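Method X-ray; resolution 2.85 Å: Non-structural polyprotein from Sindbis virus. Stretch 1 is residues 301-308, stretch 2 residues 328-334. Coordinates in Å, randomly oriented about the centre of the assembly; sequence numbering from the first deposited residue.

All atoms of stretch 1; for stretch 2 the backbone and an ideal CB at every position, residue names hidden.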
# COMPACT_ATOMS: atom_id res chain seq x y z
N SER A 301 -17.26 -13.67 9.39
CA SER A 301 -16.05 -14.33 9.87
C SER A 301 -15.06 -13.32 10.40
O SER A 301 -15.19 -12.12 10.17
CB SER A 301 -15.41 -15.15 8.74
OG SER A 301 -14.72 -14.31 7.83
N ASN A 302 -14.04 -13.81 11.09
CA ASN A 302 -13.06 -12.93 11.70
C ASN A 302 -12.00 -12.43 10.72
O ASN A 302 -11.24 -11.52 11.04
CB ASN A 302 -12.41 -13.61 12.91
CG ASN A 302 -11.73 -14.91 12.54
OD1 ASN A 302 -12.02 -15.52 11.51
ND2 ASN A 302 -10.84 -15.37 13.42
N THR A 303 -11.94 -13.05 9.54
CA THR A 303 -11.05 -12.58 8.48
C THR A 303 -11.70 -11.54 7.56
O THR A 303 -11.00 -10.86 6.80
CB THR A 303 -10.54 -13.73 7.60
OG1 THR A 303 -11.65 -14.40 7.00
CG2 THR A 303 -9.72 -14.72 8.42
N GLU A 304 -13.03 -11.42 7.62
CA GLU A 304 -13.73 -10.46 6.76
C GLU A 304 -13.44 -9.02 7.15
O GLU A 304 -13.46 -8.66 8.32
CB GLU A 304 -15.24 -10.73 6.76
CG GLU A 304 -15.64 -11.84 5.81
CD GLU A 304 -17.14 -11.99 5.66
OE1 GLU A 304 -17.87 -11.25 6.34
OE2 GLU A 304 -17.58 -12.85 4.85
N MET A 305 -13.14 -8.20 6.15
CA MET A 305 -12.82 -6.80 6.34
C MET A 305 -13.45 -6.01 5.21
O MET A 305 -13.18 -6.28 4.04
CB MET A 305 -11.30 -6.62 6.29
CG MET A 305 -10.80 -5.23 6.65
SD MET A 305 -10.99 -4.87 8.40
CE MET A 305 -9.88 -6.07 9.14
N TYR A 306 -14.29 -5.04 5.53
CA TYR A 306 -14.82 -4.16 4.50
C TYR A 306 -13.86 -3.01 4.27
O TYR A 306 -13.47 -2.32 5.21
CB TYR A 306 -16.19 -3.62 4.87
CG TYR A 306 -17.33 -4.62 4.83
CD1 TYR A 306 -17.90 -5.00 3.62
CD2 TYR A 306 -17.84 -5.16 6.00
CE1 TYR A 306 -18.96 -5.92 3.59
CE2 TYR A 306 -18.89 -6.07 5.98
CZ TYR A 306 -19.44 -6.45 4.78
OH TYR A 306 -20.49 -7.35 4.79
N LEU A 307 -13.44 -2.85 3.01
CA LEU A 307 -12.67 -1.69 2.57
C LEU A 307 -13.58 -0.54 2.13
O LEU A 307 -14.51 -0.73 1.35
CB LEU A 307 -11.76 -2.08 1.41
CG LEU A 307 -10.75 -3.19 1.69
CD1 LEU A 307 -10.02 -3.58 0.41
CD2 LEU A 307 -9.77 -2.78 2.77
N ILE A 308 -13.31 0.65 2.64
CA ILE A 308 -14.09 1.83 2.33
C ILE A 308 -13.28 2.87 1.53
O ILE A 308 -12.41 3.53 2.07
CB ILE A 308 -14.59 2.46 3.64
CG1 ILE A 308 -15.38 1.42 4.43
CG2 ILE A 308 -15.45 3.68 3.36
CD1 ILE A 308 -15.68 1.81 5.85
N UNK A 328 -4.47 0.58 10.16
CA UNK A 328 -5.88 0.41 10.48
C UNK A 328 -6.31 -1.05 10.44
O UNK A 328 -6.78 -1.60 11.44
CB UNK A 328 -6.74 1.23 9.51
N UNK A 329 -6.16 -1.67 9.28
CA UNK A 329 -6.56 -3.06 9.09
C UNK A 329 -5.90 -3.95 10.13
O UNK A 329 -6.56 -4.78 10.74
CB UNK A 329 -6.20 -3.54 7.68
N UNK A 330 -4.59 -3.77 10.31
CA UNK A 330 -3.83 -4.63 11.21
C UNK A 330 -4.32 -4.50 12.65
O UNK A 330 -4.46 -5.49 13.37
CB UNK A 330 -2.34 -4.29 11.13
N UNK A 331 -4.59 -3.27 13.07
CA UNK A 331 -5.05 -3.03 14.42
C UNK A 331 -6.42 -3.67 14.62
O UNK A 331 -6.68 -4.25 15.68
CB UNK A 331 -5.10 -1.53 14.71
N UNK A 332 -7.29 -3.58 13.62
CA UNK A 332 -8.62 -4.18 13.71
C UNK A 332 -8.53 -5.70 13.89
O UNK A 332 -9.20 -6.28 14.74
CB UNK A 332 -9.44 -3.84 12.46
N UNK A 333 -7.69 -6.33 13.08
CA UNK A 333 -7.50 -7.77 13.16
C UNK A 333 -6.94 -8.17 14.51
O UNK A 333 -7.15 -9.29 14.97
CB UNK A 333 -6.57 -8.25 12.04
N UNK A 334 -6.18 -7.27 15.13
CA UNK A 334 -5.57 -7.55 16.43
C UNK A 334 -6.44 -7.05 17.59
O UNK A 334 -6.03 -7.15 18.75
CB UNK A 334 -4.18 -6.91 16.51

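The backbone of stretch 2 is helical from 328 to 333, and it runs roughly antiparallel to the strand 305-308, with 155° between their directions and a closest approach of the axes of 10.6 Å. What stretch 1 offers this helix is chiefly the methionine side chain of Met305, ending in the methyl CE, together with the carbonyl oxygens of Asn302 and Thr303 in the loop before it.

At position 328 the ideal CB has nothing of stretch 1 within 5.5 Å, so the contact sets little constraint and any residue tolerant of a helix would do. The deposited residue is Val328, which makes no contact with stretch 1.

Position 329 is different. Its CA-to-CB bond points sideways, yet the ideal CB lies 4.7 Å from Met305 CE, and the apolar end of Leu307 lies farther along the strand. A side chain reaching both must be apolar and of moderate length; leucine, isoleucine or methionine are all plausible. Ile329 is found. Its CG2 lies 4.1 Å from Met305 CE, while CD1, at the end of the other branch, comes within 3.9 Å of Leu307 CD2. The two branches thus meet different partners, and with chi1 near -74° (m) and chi2 near 178° (t) the longer one is extended.

Position 330 points away from stretch 1, and 331 is out of its reach; small or polar residues suit both, though stretch 1 cannot choose among them. The deposited residues are Ser330 and Ser331. Ser330 OG reaches toward position 334, one helical turn on.

At 332 the CA-to-CB bond points toward stretch 1, and the ideal CB is already 4.0 Å from Met305 CE. So close an approach favours a compact apolar side chain, such as alanine or valine, over one that would need much more room in that direction. Val332 fits: its CG1 packs 3.8 Å from Met305 CE.

Position 333 again points sideways, its ideal CB 4.9 Å from Met305 CE. Well to one side of the methyl, and farther from the CB, lie the carbonyl oxygens of Asn302 and Thr303, acceptors without a donor from the visible part of stretch 2. A long side chain with an apolar body and a donor at its tip would answer both features; tyrosine is an obvious candidate, and lysine or arginine could also be considered. Tyr333 is deposited, and its end comes nearer than its CA-to-CB direction suggests. The phenol OH donates a hydrogen bond to Thr303 O at 2.6 Å. One ring face receives Met305 CE, 3.4 Å from the centroid and only 13° off the normal, a CH-pi contact. Asn302 O lies at the ring edge, 3.4 Å from Tyr333 CE1. Flat ring and polar tip therefore serve the methionine and the loop at once.

Position 334 follows the helix and lies out of reach of stretch 1, so a polar or charged residue is readily accommodated. Glu334 is found there, and its OE1 accepts a weak hydrogen bond from Ser330 OG, 3.4 Å away.

Stretch 2, residues 328-334: VISSVYE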
# COMPACT_ATOMS: atom_id res chain seq x y z
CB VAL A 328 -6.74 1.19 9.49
CG1 VAL A 328 -8.20 0.81 9.64
CG2 VAL A 328 -6.54 2.67 9.67
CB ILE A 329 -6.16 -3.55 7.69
CG1 ILE A 329 -7.08 -2.95 6.64
CG2 ILE A 329 -6.19 -5.07 7.63
CD1 ILE A 329 -6.74 -3.34 5.22
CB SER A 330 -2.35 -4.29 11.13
OG SER A 330 -1.59 -5.25 11.84
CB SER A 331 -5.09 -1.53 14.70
OG SER A 331 -3.79 -0.97 14.64
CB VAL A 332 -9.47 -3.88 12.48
CG1 VAL A 332 -10.76 -4.66 12.53
CG2 VAL A 332 -9.76 -2.39 12.38
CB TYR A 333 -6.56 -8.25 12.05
CG TYR A 333 -7.23 -8.50 10.73
CD1 TYR A 333 -8.43 -9.20 10.66
CD2 TYR A 333 -6.65 -8.06 9.54
CE1 TYR A 333 -9.04 -9.45 9.45
CE2 TYR A 333 -7.25 -8.30 8.32
CZ TYR A 333 -8.45 -9.00 8.28
OH TYR A 333 -9.05 -9.24 7.08
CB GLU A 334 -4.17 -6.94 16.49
CG GLU A 334 -3.09 -7.89 16.00
CD GLU A 334 -1.75 -7.22 15.85
OE1 GLU A 334 -1.63 -6.27 15.04
OE2 GLU A 334 -0.81 -7.62 16.57
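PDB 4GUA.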